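Local coordinates for 3-deoxy-D-manno-octulosonate 8-phosphate phosphatase KdsC (Haemophilus influenzae, PDB 4HGP), which catalyses the magnesium-dependent hydrolysis of 3-deoxy-D-manno-octulosonate 8-phosphate to 3-deoxy-D-manno-octulosonate and inorganic phosphate, a step of lipopolysaccharide biosynthesis, at residues 10-15 and 53-58; 76-81 and 89-94; 16-21 and 103-108. All coordinates share one frame; numbering follows the deposited sequence.

How the interactions relate
All three contacts share one parallel sheet, with strands 76-78, 53-57, 10-13 and 102-106 in that order. Interaction 1 pairs the two middle strands. Interaction 2 packs helix 84-95 on edge strand 76-78, its centre about 8 Å from that of interaction 1, and backbone hydrogen bonds join V56 to F78 and S58 to K81. Interaction 3 lies on the other flank, its centre about 9 Å from that of interaction 1, sharing with it the magnesium ion and the vanadate, and about 16 Å from that of interaction 2, with no touch. Along the chain, interactions 1 and 3 interlock, whereas 2 follows 1 in series. Metal ligands distant in sequence converge at neighbouring strand ends.

Interaction 1. Residues 10-15 and 53-58; sequences FVITDV and QVAVLS. With MG (magnesium ion), chain B; VN4 (oxido(dioxo)vanadium), chain C.
Four backbone hydrogen bonds stitch V11 and T13 to Q53, A55 and L57. V11 N gives to Q53 O, V11 O takes A55 N at 2.7 Å, T13 N gives to A55 O, and T13 O takes L57 N at a nearly straight 172°. This alternation, with strand directions 22° apart, establishes parallel pairing.

Apolar contacts fall on two faces. On one, F10 has CG anti to its backbone N (chi1 -169°), carrying the ring to the neighbouring strand: CZ lies 3.4 Å from A55 CB while Q53 O sits at the ring edge. On the other, T13 CG2 and V56 CG2 lie side by side. I12 CG2 meets L57 CB at 3.7 Å. Further along, V15 CG2 presses on V56 CG1 at 3.4 Å, unusually tight.

Ligand contacts gather at the carboxyl ends. D14 splits its carboxylate, OD2 binding magnesium at 2.0 Å and OD1 bound to the vanadium V at 2.1 Å, while V15 N donates to vanadate O1 at 2.9 Å. S58 OG also approaches that oxygen. An aspartate at the C-terminal side of a central parallel strand, its carboxylate bridging metal and phosphate mimic, is the signature of the HAD phosphatase active site.

Interaction 2. Residues 76-81 and 89-94; sequences LFFLGK and FDLMKQ
D90 CB, L91 CG and Q94 OE1 all come against the ring of F78, where helix 84-95 covers strand 76-78 at the side of the Rossmann-like parallel sheet of this HAD phosphatase. The local axes run nearly antiparallel, at 163°, and approach to 8.9 Å, a separation that side chains fill; this is the helix by which the chain returns from strand 76-78 toward strand 102-106.

Within the helical segment, D90 comes first. Its CB meets F78 CE2 at 3.7 Å, and its carboxylate plane stands 81° from the ring, so the flat groups are nearly perpendicular and not stacked. K81 NZ and D90 OD2 are 5.6 Å apart, beyond direct contact; any attraction between them is probably weak.

One residue on, buried L91 splits its grip between two places. Its CG reaches F78 CD2 at 3.7 Å, the two side chains sliding past each other in opposite directions, while CD2 turns to the strand backbone and lies 3.6 Å from F77 N. The same methyl also touches L76 CB, and on the strand's far flank F77 packs against helix 63-72, so the strand is covered from both sides.

Q94, a turn after D90, closes the contact at the solvent-exposed margin. Its CG is anti to the carbonyl carbon (chi1 -73°) and the chain then runs extended, which brings the amide between L76 and F78. OE1 reaches the ring obliquely, 3.2 Å from F78 CZ, and NE2 approaches L76 CD2 at 3.3 Å. Water 3 donates to Q94 OE1 and accepts from F77 N, 2.9 Å away from that water's oxygen.

Interaction 3. Residues 16-21 and 103-108; sequences DGVLTD and AYIGDD. With MG (magnesium ion), chain B; VN4 (oxido(dioxo)vanadium), chain C.
D16 and D107 close the magnesium site of the phosphatase from opposite segments. D16 uses its backbone carbonyl, with O 2.1 Å from the metal, and D107 uses one carboxylate oxygen, OD1 at 2.0 Å. The 2.8 Å between D16 O and D107 OD1 is therefore the spacing of neighbouring ligands. D14 OD2 and two waters add three more, and vanadate O2 takes the sixth place, though its modelled 1.6 Å to the magnesium is doubtfully short. Water 1 also gives a weak hydrogen bond to D107 OD2. That same oxygen forms a salt bridge with R39 of the second subunit, so a neighbouring chain reaches the metal's second shell.

D14, D16 and V18 fit the DxDx(T/V) motif of HAD enzymes, in which the second aspartate supplies its main-chain oxygen to the metal. D16 N donates to vanadate O1 at an angle of 164°, while D16 OD1 forms a salt bridge with K34. G17 adopts a positive phi (87°), having no side chain to press on the preceding carbonyl, and its N is held by T20 OG1 at 2.9 Å.

V18 carries the apolar part of the contact with strand 102-106. Its CG1, anti to the backbone N (chi1 165°), rests 3.9 Å from I105 CG1, the two side chains meeting at a slant, and its CG2 packs on the backbone at G106 C, 3.5 Å away.

Interaction 1. Residues 10-15 and 53-58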
ATOM      1  N   PHE A  10      -0.949  14.707 -27.985  1.00 17.94           N
ATOM      2  CA  PHE A  10      -2.091  14.050 -27.360  1.00 16.35           C
ATOM      3  C   PHE A  10      -1.638  12.802 -26.618  1.00 15.49           C
ATOM      4  O   PHE A  10      -0.913  11.980 -27.172  1.00 16.24           O
ATOM      5  CB  PHE A  10      -3.112  13.678 -28.435  1.00 17.98           C
ATOM      6  CG  PHE A  10      -4.444  13.221 -27.895  1.00 14.86           C
ATOM      7  CD1 PHE A  10      -4.927  13.699 -26.686  1.00 15.35           C
ATOM      8  CD2 PHE A  10      -5.213  12.313 -28.611  1.00 15.14           C
ATOM      9  CE1 PHE A  10      -6.152  13.279 -26.194  1.00 15.55           C
ATOM     10  CE2 PHE A  10      -6.439  11.887 -28.130  1.00 14.03           C
ATOM     11  CZ  PHE A  10      -6.910  12.375 -26.920  1.00 14.63           C
ATOM     12  N   VAL A  11      -2.061  12.675 -25.365  1.00 14.09           N
ATOM     13  CA  VAL A  11      -1.748  11.501 -24.554  1.00 16.23           C
ATOM     14  C   VAL A  11      -3.023  10.825 -24.057  1.00 13.85           C
ATOM     15  O   VAL A  11      -3.866  11.461 -23.417  1.00 14.52           O
ATOM     16  CB  VAL A  11      -0.891  11.861 -23.322  1.00 15.01           C
ATOM     17  CG1 VAL A  11      -0.654  10.624 -22.481  1.00 12.08           C
ATOM     18  CG2 VAL A  11       0.431  12.497 -23.741  1.00 15.18           C
ATOM     19  N   ILE A  12      -3.152   9.534 -24.346  1.00 14.20           N
ATOM     20  CA  ILE A  12      -4.259   8.740 -23.829  1.00 13.33           C
ATOM     21  C   ILE A  12      -3.753   7.764 -22.767  1.00 13.29           C
ATOM     22  O   ILE A  12      -2.785   7.037 -22.991  1.00 11.25           O
ATOM     23  CB  ILE A  12      -4.948   7.957 -24.951  1.00 13.60           C
ATOM     24  CG1 ILE A  12      -5.394   8.917 -26.061  1.00 15.55           C
ATOM     25  CG2 ILE A  12      -6.107   7.142 -24.391  1.00 15.09           C
ATOM     26  CD1 ILE A  12      -6.006   8.220 -27.269  1.00 16.26           C
ATOM     27  N   THR A  13      -4.395   7.760 -21.604  1.00 13.60           N
ATOM     28  CA  THR A  13      -3.946   6.891 -20.526  1.00 15.38           C
ATOM     29  C   THR A  13      -5.014   5.916 -20.038  1.00 12.25           C
ATOM     30  O   THR A  13      -6.188   6.255 -19.906  1.00 13.13           O
ATOM     31  CB  THR A  13      -3.385   7.703 -19.336  1.00 14.75           C
ATOM     32  OG1 THR A  13      -2.818   6.814 -18.363  1.00 14.32           O
ATOM     33  CG2 THR A  13      -4.473   8.565 -18.684  1.00 13.55           C
ATOM     34  N   ASP A  14      -4.580   4.690 -19.792  1.00 11.68           N
ATOM     35  CA  ASP A  14      -5.381   3.713 -19.088  1.00 11.81           C
ATOM     36  C   ASP A  14      -5.393   4.088 -17.597  1.00 12.66           C
ATOM     37  O   ASP A  14      -4.541   4.847 -17.147  1.00 13.54           O
ATOM     38  CB  ASP A  14      -4.757   2.342 -19.283  1.00 11.46           C
ATOM     39  CG  ASP A  14      -5.415   1.301 -18.448  1.00 13.25           C
ATOM     40  OD1 ASP A  14      -6.657   1.235 -18.496  1.00 14.52           O
ATOM     41  OD2 ASP A  14      -4.700   0.587 -17.718  1.00 14.28           O
ATOM     42  N   VAL A  15      -6.352   3.578 -16.830  1.00 12.07           N
ATOM     43  CA  VAL A  15      -6.436   3.951 -15.418  1.00 13.52           C
ATOM     44  C   VAL A  15      -5.889   2.895 -14.475  1.00 13.04           C
ATOM     45  O   VAL A  15      -4.925   3.138 -13.739  1.00 12.10           O
ATOM     46  CB  VAL A  15      -7.875   4.268 -14.997  1.00 15.28           C
ATOM     47  CG1 VAL A  15      -7.919   4.737 -13.547  1.00 14.65           C
ATOM     48  CG2 VAL A  15      -8.481   5.291 -15.942  1.00 13.98           C
ATOM     49  N   GLN A  53      -2.972  17.675 -25.121  1.00 18.96           N
ATOM     50  CA  GLN A  53      -4.232  17.247 -24.534  1.00 19.72           C
ATOM     51  C   GLN A  53      -4.062  15.903 -23.840  1.00 18.15           C
ATOM     52  O   GLN A  53      -3.180  15.128 -24.190  1.00 19.28           O
ATOM     53  CB  GLN A  53      -5.323  17.161 -25.600  1.00 17.57           C
ATOM     54  CG  GLN A  53      -5.550  18.461 -26.348  1.00 17.83           C
ATOM     55  CD  GLN A  53      -6.625  18.339 -27.405  1.00 16.46           C
ATOM     56  OE1 GLN A  53      -7.804  18.205 -27.090  1.00 15.89           O
ATOM     57  NE2 GLN A  53      -6.219  18.377 -28.671  1.00 17.95           N
ATOM     58  N   VAL A  54      -4.909  15.630 -22.858  1.00 16.21           N
ATOM     59  CA  VAL A  54      -4.841  14.366 -22.137  1.00 18.41           C
ATOM     60  C   VAL A  54      -6.209  13.676 -22.183  1.00 17.47           C
ATOM     61  O   VAL A  54      -7.239  14.312 -21.977  1.00 19.83           O
ATOM     62  CB  VAL A  54      -4.379  14.581 -20.666  1.00 16.76           C
ATOM     63  CG1 VAL A  54      -4.364  13.260 -19.898  1.00 18.70           C
ATOM     64  CG2 VAL A  54      -3.008  15.249 -20.615  1.00 15.32           C
ATOM     65  N   ALA A  55      -6.221  12.380 -22.471  1.00 18.57           N
ATOM     66  CA  ALA A  55      -7.469  11.621 -22.466  1.00 16.73           C
ATOM     67  C   ALA A  55      -7.353  10.339 -21.653  1.00 18.53           C
ATOM     68  O   ALA A  55      -6.267   9.775 -21.486  1.00 16.28           O
ATOM     69  CB  ALA A  55      -7.924  11.315 -23.888  1.00 15.11           C
ATOM     70  N   VAL A  56      -8.490   9.888 -21.137  1.00 16.55           N
ATOM     71  CA  VAL A  56      -8.540   8.684 -20.340  1.00 16.10           C
ATOM     72  C   VAL A  56      -9.324   7.613 -21.079  1.00 15.50           C
ATOM     73  O   VAL A  56     -10.374   7.889 -21.643  1.00 15.61           O
ATOM     74  CB  VAL A  56      -9.178   8.970 -18.982  1.00 15.97           C
ATOM     75  CG1 VAL A  56      -9.421   7.686 -18.235  1.00 17.18           C
ATOM     76  CG2 VAL A  56      -8.289   9.894 -18.189  1.00 12.81           C
ATOM     77  N   LEU A  57      -8.785   6.396 -21.094  1.00 16.87           N
ATOM     78  CA  LEU A  57      -9.436   5.255 -21.721  1.00 16.42           C
ATOM     79  C   LEU A  57      -9.378   4.058 -20.777  1.00 14.97           C
ATOM     80  O   LEU A  57      -8.303   3.516 -20.524  1.00 14.90           O
ATOM     81  CB  LEU A  57      -8.753   4.922 -23.050  1.00 15.43           C
ATOM     82  CG  LEU A  57      -9.346   3.797 -23.899  1.00 15.87           C
ATOM     83  CD1 LEU A  57     -10.840   4.007 -24.110  1.00 15.24           C
ATOM     84  CD2 LEU A  57      -8.617   3.711 -25.226  1.00 14.08           C
ATOM     85  N   SER A  58     -10.537   3.656 -20.264  1.00 17.28           N
ATOM     86  CA  SER A  58     -10.614   2.610 -19.247  1.00 17.41           C
ATOM     87  C   SER A  58     -11.692   1.580 -19.558  1.00 16.98           C
ATOM     88  O   SER A  58     -12.768   1.928 -20.034  1.00 19.69           O
ATOM     89  CB  SER A  58     -10.886   3.232 -17.869  1.00 17.11           C
ATOM     90  OG  SER A  58     -10.984   2.242 -16.862  1.00 16.79           O
TER
HETATM   91 MG    MG B 201      -4.758  -1.238 -16.862  1.00 13.63          MG
HETATM   92  V   VN4 C 202      -7.891  -0.068 -17.402  1.00 18.15           V
HETATM   93  O1  VN4 C 202      -8.470   1.692 -16.471  1.00 13.71           O
HETATM   94  O2  VN4 C 202      -6.387  -1.289 -16.638  1.00 18.25           O
HETATM   95  O3  VN4 C 202      -8.684  -0.471 -19.291  1.00 15.63           O
HETATM   96  O   HOH W   1      -4.915  -3.061 -15.895  1.00 10.56           O
HETATM   97  O   HOH W   2      -5.019  -2.134 -18.706  1.00 17.68           O

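Interaction 2. Residues 76-81 and 89-94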
ATOM      1  N   LEU A  76     -11.731  14.724 -22.622  1.00 16.49           N
ATOM      2  CA  LEU A  76     -11.962  13.641 -23.567  1.00 17.73           C
ATOM      3  C   LEU A  76     -11.701  12.293 -22.904  1.00 17.85           C
ATOM      4  O   LEU A  76     -10.654  12.107 -22.292  1.00 15.70           O
ATOM      5  CB  LEU A  76     -11.045  13.819 -24.780  1.00 16.52           C
ATOM      6  CG  LEU A  76     -11.171  15.162 -25.506  1.00 17.81           C
ATOM      7  CD1 LEU A  76     -10.050  15.349 -26.513  1.00 16.28           C
ATOM      8  CD2 LEU A  76     -12.520  15.267 -26.173  1.00 18.54           C
ATOM      9  N   PHE A  77     -12.646  11.358 -23.021  1.00 18.12           N
ATOM     10  CA  PHE A  77     -12.528  10.054 -22.359  1.00 17.07           C
ATOM     11  C   PHE A  77     -13.618   9.058 -22.754  1.00 18.27           C
ATOM     12  O   PHE A  77     -14.747   9.439 -23.019  1.00 19.97           O
ATOM     13  CB  PHE A  77     -12.500  10.210 -20.825  1.00 18.24           C
ATOM     14  CG  PHE A  77     -13.694  10.943 -20.248  1.00 19.19           C
ATOM     15  CD1 PHE A  77     -14.879  10.275 -19.986  1.00 18.56           C
ATOM     16  CD2 PHE A  77     -13.615  12.293 -19.941  1.00 19.30           C
ATOM     17  CE1 PHE A  77     -15.964  10.942 -19.448  1.00 20.66           C
ATOM     18  CE2 PHE A  77     -14.690  12.959 -19.404  1.00 17.30           C
ATOM     19  CZ  PHE A  77     -15.867  12.287 -19.157  1.00 21.11           C
ATOM     20  N   PHE A  78     -13.275   7.778 -22.781  1.00 17.59           N
ATOM     21  CA  PHE A  78     -14.269   6.723 -22.927  1.00 18.30           C
ATOM     22  C   PHE A  78     -14.085   5.689 -21.811  1.00 17.89           C
ATOM     23  O   PHE A  78     -13.001   5.133 -21.647  1.00 17.71           O
ATOM     24  CB  PHE A  78     -14.148   6.051 -24.296  1.00 19.91           C
ATOM     25  CG  PHE A  78     -14.580   6.922 -25.451  1.00 16.82           C
ATOM     26  CD1 PHE A  78     -15.808   7.570 -25.447  1.00 21.81           C
ATOM     27  CD2 PHE A  78     -13.745   7.105 -26.538  1.00 21.67           C
ATOM     28  CE1 PHE A  78     -16.193   8.366 -26.524  1.00 21.74           C
ATOM     29  CE2 PHE A  78     -14.121   7.904 -27.608  1.00 20.21           C
ATOM     30  CZ  PHE A  78     -15.344   8.536 -27.599  1.00 19.90           C
ATOM     31  N   LEU A  79     -15.138   5.441 -21.040  1.00 18.07           N
ATOM     32  CA  LEU A  79     -15.045   4.540 -19.898  1.00 17.86           C
ATOM     33  C   LEU A  79     -15.864   3.265 -20.124  1.00 17.98           C
ATOM     34  O   LEU A  79     -16.741   3.235 -20.977  1.00 18.40           O
ATOM     35  CB  LEU A  79     -15.483   5.254 -18.618  1.00 18.14           C
ATOM     36  CG  LEU A  79     -14.815   6.598 -18.330  1.00 16.08           C
ATOM     37  CD1 LEU A  79     -15.293   7.165 -16.998  1.00 18.60           C
ATOM     38  CD2 LEU A  79     -13.283   6.491 -18.362  1.00 17.69           C
ATOM     39  N   GLY A  80     -15.573   2.221 -19.356  1.00 18.68           N
ATOM     40  CA  GLY A  80     -16.194   0.920 -19.552  1.00 17.53           C
ATOM     41  C   GLY A  80     -15.943   0.339 -20.931  1.00 19.02           C
ATOM     42  O   GLY A  80     -16.755  -0.427 -21.459  1.00 22.13           O
ATOM     43  N   LYS A  81     -14.802   0.684 -21.512  1.00 19.06           N
ATOM     44  CA  LYS A  81     -14.541   0.379 -22.913  1.00 16.53           C
ATOM     45  C   LYS A  81     -13.382  -0.606 -23.084  1.00 18.93           C
ATOM     46  O   LYS A  81     -12.219  -0.241 -22.940  1.00 20.06           O
ATOM     47  CB  LYS A  81     -14.262   1.679 -23.668  1.00 20.12           C
ATOM     48  CG  LYS A  81     -14.174   1.529 -25.172  1.00 19.93           C
ATOM     49  CD  LYS A  81     -15.515   1.762 -25.853  1.00 22.43           C
ATOM     50  CE  LYS A  81     -15.340   1.752 -27.364  1.00 21.72           C
ATOM     51  NZ  LYS A  81     -16.627   1.684 -28.109  1.00 24.34           N
ATOM     52  N   PHE A  89      -8.887   5.798 -31.839  1.00 18.89           N
ATOM     53  CA  PHE A  89      -9.073   6.555 -33.065  1.00 19.08           C
ATOM     54  C   PHE A  89     -10.135   7.635 -32.906  1.00 17.58           C
ATOM     55  O   PHE A  89      -9.970   8.743 -33.406  1.00 17.62           O
ATOM     56  CB  PHE A  89      -9.380   5.619 -34.229  1.00 18.20           C
ATOM     57  CG  PHE A  89      -8.184   4.845 -34.697  1.00 20.00           C
ATOM     58  CD1 PHE A  89      -6.951   5.465 -34.828  1.00 19.37           C
ATOM     59  CD2 PHE A  89      -8.281   3.496 -34.984  1.00 20.72           C
ATOM     60  CE1 PHE A  89      -5.842   4.765 -35.251  1.00 17.50           C
ATOM     61  CE2 PHE A  89      -7.172   2.787 -35.407  1.00 22.51           C
ATOM     62  CZ  PHE A  89      -5.953   3.423 -35.545  1.00 16.29           C
ATOM     63  N   ASP A  90     -11.203   7.309 -32.184  1.00 20.76           N
ATOM     64  CA  ASP A  90     -12.272   8.257 -31.901  1.00 19.70           C
ATOM     65  C   ASP A  90     -11.776   9.413 -31.037  1.00 19.57           C
ATOM     66  O   ASP A  90     -12.146  10.562 -31.264  1.00 18.66           O
ATOM     67  CB  ASP A  90     -13.455   7.566 -31.215  1.00 22.23           C
ATOM     68  CG  ASP A  90     -14.173   6.592 -32.126  1.00 20.84           C
ATOM     69  OD1 ASP A  90     -13.961   6.664 -33.355  1.00 24.08           O
ATOM     70  OD2 ASP A  90     -14.950   5.752 -31.612  1.00 24.95           O
ATOM     71  N   LEU A  91     -10.943   9.108 -30.046  1.00 18.43           N
ATOM     72  CA  LEU A  91     -10.384  10.146 -29.184  1.00 16.67           C
ATOM     73  C   LEU A  91      -9.452  11.087 -29.953  1.00 16.28           C
ATOM     74  O   LEU A  91      -9.488  12.300 -29.756  1.00 16.87           O
ATOM     75  CB  LEU A  91      -9.666   9.529 -27.983  1.00 15.19           C
ATOM     76  CG  LEU A  91     -10.607   8.995 -26.896  1.00 17.47           C
ATOM     77  CD1 LEU A  91      -9.915   8.006 -25.961  1.00 15.44           C
ATOM     78  CD2 LEU A  91     -11.195  10.144 -26.105  1.00 14.80           C
ATOM     79  N   MET A  92      -8.632  10.524 -30.836  1.00 18.65           N
ATOM     80  CA  MET A  92      -7.754  11.335 -31.670  1.00 16.20           C
ATOM     81  C   MET A  92      -8.555  12.287 -32.550  1.00 18.75           C
ATOM     82  O   MET A  92      -8.169  13.439 -32.728  1.00 19.81           O
ATOM     83  CB  MET A  92      -6.869  10.463 -32.554  1.00 17.45           C
ATOM     84  CG  MET A  92      -6.002   9.462 -31.820  1.00 17.48           C
ATOM     85  SD  MET A  92      -5.157   8.403 -33.001  1.00 21.15           S
ATOM     86  CE  MET A  92      -4.734   6.993 -31.985  1.00 17.24           C
ATOM     87  N   LYS A  93      -9.662  11.805 -33.101  1.00 18.05           N
ATOM     88  CA  LYS A  93     -10.537  12.653 -33.917  1.00 18.56           C
ATOM     89  C   LYS A  93     -11.082  13.830 -33.131  1.00 17.45           C
ATOM     90  O   LYS A  93     -11.110  14.945 -33.633  1.00 17.73           O
ATOM     91  CB  LYS A  93     -11.693  11.848 -34.515  1.00 18.76           C
ATOM     92  CG  LYS A  93     -11.338  11.137 -35.798  1.00 18.98           C
ATOM     93  CD  LYS A  93     -12.563  10.940 -36.663  1.00 23.11           C
ATOM     94  CE  LYS A  93     -13.493   9.923 -36.059  1.00 23.27           C
ATOM     95  NZ  LYS A  93     -14.759   9.794 -36.828  1.00 24.51           N
ATOM     96  N   GLN A  94     -11.511  13.571 -31.897  1.00 17.60           N
ATOM     97  CA  GLN A  94     -11.986  14.617 -30.988  1.00 19.10           C
ATOM     98  C   GLN A  94     -10.886  15.614 -30.597  1.00 19.04           C
ATOM     99  O   GLN A  94     -11.152  16.807 -30.397  1.00 17.15           O
ATOM    100  CB  GLN A  94     -12.581  13.991 -29.721  1.00 16.99           C
ATOM    101  CG  GLN A  94     -13.943  13.333 -29.909  1.00 18.81           C
ATOM    102  CD  GLN A  94     -14.452  12.662 -28.646  1.00 20.08           C
ATOM    103  OE1 GLN A  94     -14.472  11.439 -28.548  1.00 23.76           O
ATOM    104  NE2 GLN A  94     -14.868  13.460 -27.672  1.00 24.83           N
TER
HETATM  105  O   HOH W   3     -14.459  11.245 -25.267  1.00 22.84           O

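Interaction 3. Residues 16-21 and 103-108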
ATOM      1  N   ASP A  16      -6.530   1.734 -14.462  1.00 11.72           N
ATOM      2  CA  ASP A  16      -6.165   0.720 -13.483  1.00 14.27           C
ATOM      3  C   ASP A  16      -4.812   0.133 -13.844  1.00 11.84           C
ATOM      4  O   ASP A  16      -4.621  -0.390 -14.954  1.00 14.05           O
ATOM      5  CB  ASP A  16      -7.238  -0.373 -13.382  1.00 12.88           C
ATOM      6  CG  ASP A  16      -8.626   0.188 -13.125  1.00 16.35           C
ATOM      7  OD1 ASP A  16      -8.831   0.791 -12.048  1.00 15.31           O
ATOM      8  OD2 ASP A  16      -9.515   0.025 -13.995  1.00 15.76           O
ATOM      9  N   GLY A  17      -3.870   0.250 -12.912  1.00 13.68           N
ATOM     10  CA  GLY A  17      -2.527  -0.268 -13.103  1.00 13.41           C
ATOM     11  C   GLY A  17      -1.593   0.705 -13.803  1.00 12.35           C
ATOM     12  O   GLY A  17      -0.429   0.392 -14.062  1.00 11.35           O
ATOM     13  N   VAL A  18      -2.101   1.893 -14.107  1.00 11.05           N
ATOM     14  CA  VAL A  18      -1.274   2.953 -14.674  1.00 11.39           C
ATOM     15  C   VAL A  18      -1.360   4.195 -13.796  1.00 13.27           C
ATOM     16  O   VAL A  18      -0.356   4.627 -13.224  1.00 12.86           O
ATOM     17  CB  VAL A  18      -1.664   3.286 -16.127  1.00 11.66           C
ATOM     18  CG1 VAL A  18      -1.049   4.625 -16.563  1.00 11.22           C
ATOM     19  CG2 VAL A  18      -1.201   2.163 -17.046  1.00 10.50           C
ATOM     20  N   LEU A  19      -2.566   4.753 -13.697  1.00 13.75           N
ATOM     21  CA  LEU A  19      -2.840   5.875 -12.809  1.00 14.05           C
ATOM     22  C   LEU A  19      -3.049   5.349 -11.394  1.00 11.07           C
ATOM     23  O   LEU A  19      -2.953   6.096 -10.429  1.00 11.47           O
ATOM     24  CB  LEU A  19      -4.064   6.662 -13.287  1.00 11.05           C
ATOM     25  CG  LEU A  19      -3.960   7.312 -14.673  1.00 15.79           C
ATOM     26  CD1 LEU A  19      -5.210   8.096 -14.996  1.00 13.93           C
ATOM     27  CD2 LEU A  19      -2.736   8.219 -14.764  1.00 12.83           C
ATOM     28  N   THR A  20      -3.346   4.058 -11.288  1.00 14.91           N
ATOM     29  CA  THR A  20      -3.411   3.370 -10.000  1.00 12.02           C
ATOM     30  C   THR A  20      -2.388   2.240 -10.024  1.00 13.25           C
ATOM     31  O   THR A  20      -1.751   2.016 -11.050  1.00 11.50           O
ATOM     32  CB  THR A  20      -4.805   2.772  -9.732  1.00 11.14           C
ATOM     33  OG1 THR A  20      -5.020   1.641 -10.588  1.00 14.19           O
ATOM     34  CG2 THR A  20      -5.893   3.798  -9.956  1.00 11.53           C
ATOM     35  N   ASP A  21      -2.220   1.538  -8.899  1.00 13.38           N
ATOM     36  CA  ASP A  21      -1.291   0.407  -8.824  1.00 11.61           C
ATOM     37  C   ASP A  21      -1.954  -0.941  -9.127  1.00 13.06           C
ATOM     38  O   ASP A  21      -1.375  -1.998  -8.881  1.00 13.71           O
ATOM     39  CB  ASP A  21      -0.563   0.367  -7.468  1.00 13.78           C
ATOM     40  CG  ASP A  21      -1.455  -0.086  -6.325  1.00 13.84           C
ATOM     41  OD1 ASP A  21      -2.677  -0.157  -6.508  1.00 12.71           O
ATOM     42  OD2 ASP A  21      -0.922  -0.379  -5.225  1.00 16.10           O
ATOM     43  N   ALA A 103       0.302   9.522 -28.013  1.00 16.59           N
ATOM     44  CA  ALA A 103       0.987   8.567 -27.143  1.00 16.13           C
ATOM     45  C   ALA A 103       0.012   7.871 -26.194  1.00 16.21           C
ATOM     46  O   ALA A 103      -0.919   8.496 -25.686  1.00 14.54           O
ATOM     47  CB  ALA A 103       2.076   9.261 -26.351  1.00 14.94           C
ATOM     48  N   TYR A 104       0.227   6.577 -25.958  1.00 14.28           N
ATOM     49  CA  TYR A 104      -0.651   5.797 -25.085  1.00 14.16           C
ATOM     50  C   TYR A 104       0.180   5.094 -24.030  1.00 13.08           C
ATOM     51  O   TYR A 104       1.260   4.597 -24.320  1.00 13.82           O
ATOM     52  CB  TYR A 104      -1.452   4.751 -25.877  1.00 15.29           C
ATOM     53  CG  TYR A 104      -2.477   3.989 -25.049  1.00 15.09           C
ATOM     54  CD1 TYR A 104      -3.783   4.450 -24.938  1.00 14.65           C
ATOM     55  CD2 TYR A 104      -2.139   2.815 -24.373  1.00 13.37           C
ATOM     56  CE1 TYR A 104      -4.728   3.766 -24.185  1.00 14.41           C
ATOM     57  CE2 TYR A 104      -3.078   2.129 -23.612  1.00 13.42           C
ATOM     58  CZ  TYR A 104      -4.375   2.610 -23.526  1.00 13.80           C
ATOM     59  OH  TYR A 104      -5.331   1.949 -22.779  1.00 13.47           O
ATOM     60  N   ILE A 105      -0.335   5.040 -22.810  1.00 10.74           N
ATOM     61  CA  ILE A 105       0.353   4.341 -21.730  1.00 10.94           C
ATOM     62  C   ILE A 105      -0.585   3.313 -21.077  1.00 10.63           C
ATOM     63  O   ILE A 105      -1.696   3.653 -20.661  1.00 10.33           O
ATOM     64  CB  ILE A 105       0.923   5.347 -20.715  1.00 12.27           C
ATOM     65  CG1 ILE A 105       1.550   4.632 -19.511  1.00  9.79           C
ATOM     66  CG2 ILE A 105      -0.149   6.334 -20.290  1.00 12.52           C
ATOM     67  CD1 ILE A 105       2.259   5.565 -18.554  1.00 10.09           C
ATOM     68  N   GLY A 106      -0.143   2.056 -21.023  1.00 11.05           N
ATOM     69  CA  GLY A 106      -0.969   0.966 -20.516  1.00 13.13           C
ATOM     70  C   GLY A 106      -0.198  -0.018 -19.652  1.00 10.49           C
ATOM     71  O   GLY A 106       0.982   0.187 -19.398  1.00 11.90           O
ATOM     72  N   ASP A 107      -0.851  -1.087 -19.200  1.00 11.80           N
ATOM     73  CA  ASP A 107      -0.180  -2.086 -18.366  1.00 11.52           C
ATOM     74  C   ASP A 107      -0.576  -3.539 -18.608  1.00 10.96           C
ATOM     75  O   ASP A 107       0.005  -4.434 -18.000  1.00 11.40           O
ATOM     76  CB  ASP A 107      -0.437  -1.798 -16.886  1.00 10.50           C
ATOM     77  CG  ASP A 107      -1.829  -2.226 -16.450  1.00 12.41           C
ATOM     78  OD1 ASP A 107      -2.784  -1.505 -16.787  1.00 14.27           O
ATOM     79  OD2 ASP A 107      -1.976  -3.276 -15.783  1.00 13.70           O
ATOM     80  N   ASP A 108      -1.578  -3.788 -19.444  1.00 11.31           N
ATOM     81  CA  ASP A 108      -2.090  -5.146 -19.583  1.00 12.46           C
ATOM     82  C   ASP A 108      -2.595  -5.427 -20.998  1.00 12.46           C
ATOM     83  O   ASP A 108      -2.623  -4.538 -21.847  1.00 13.08           O
ATOM     84  CB  ASP A 108      -3.177  -5.421 -18.528  1.00 11.88           C
ATOM     85  CG  ASP A 108      -3.372  -6.909 -18.238  1.00 11.97           C
ATOM     86  OD1 ASP A 108      -2.521  -7.731 -18.642  1.00 12.27           O
ATOM     87  OD2 ASP A 108      -4.383  -7.251 -17.584  1.00 14.42           O
TER
HETATM   88 MG    MG B 201      -4.758  -1.238 -16.862  1.00 13.63          MG
HETATM   89  V   VN4 C 202      -7.891  -0.068 -17.402  1.00 18.15           V
HETATM   90  O1  VN4 C 202      -8.470   1.692 -16.471  1.00 13.71           O
HETATM   91  O2  VN4 C 202      -6.387  -1.289 -16.638  1.00 18.25           O
HETATM   92  O3  VN4 C 202      -8.684  -0.471 -19.291  1.00 15.63           O
HETATM   93  O   HOH W   1      -4.915  -3.061 -15.895  1.00 10.56           O
HETATM   94  O   HOH W   2      -5.019  -2.134 -18.706  1.00 17.68           O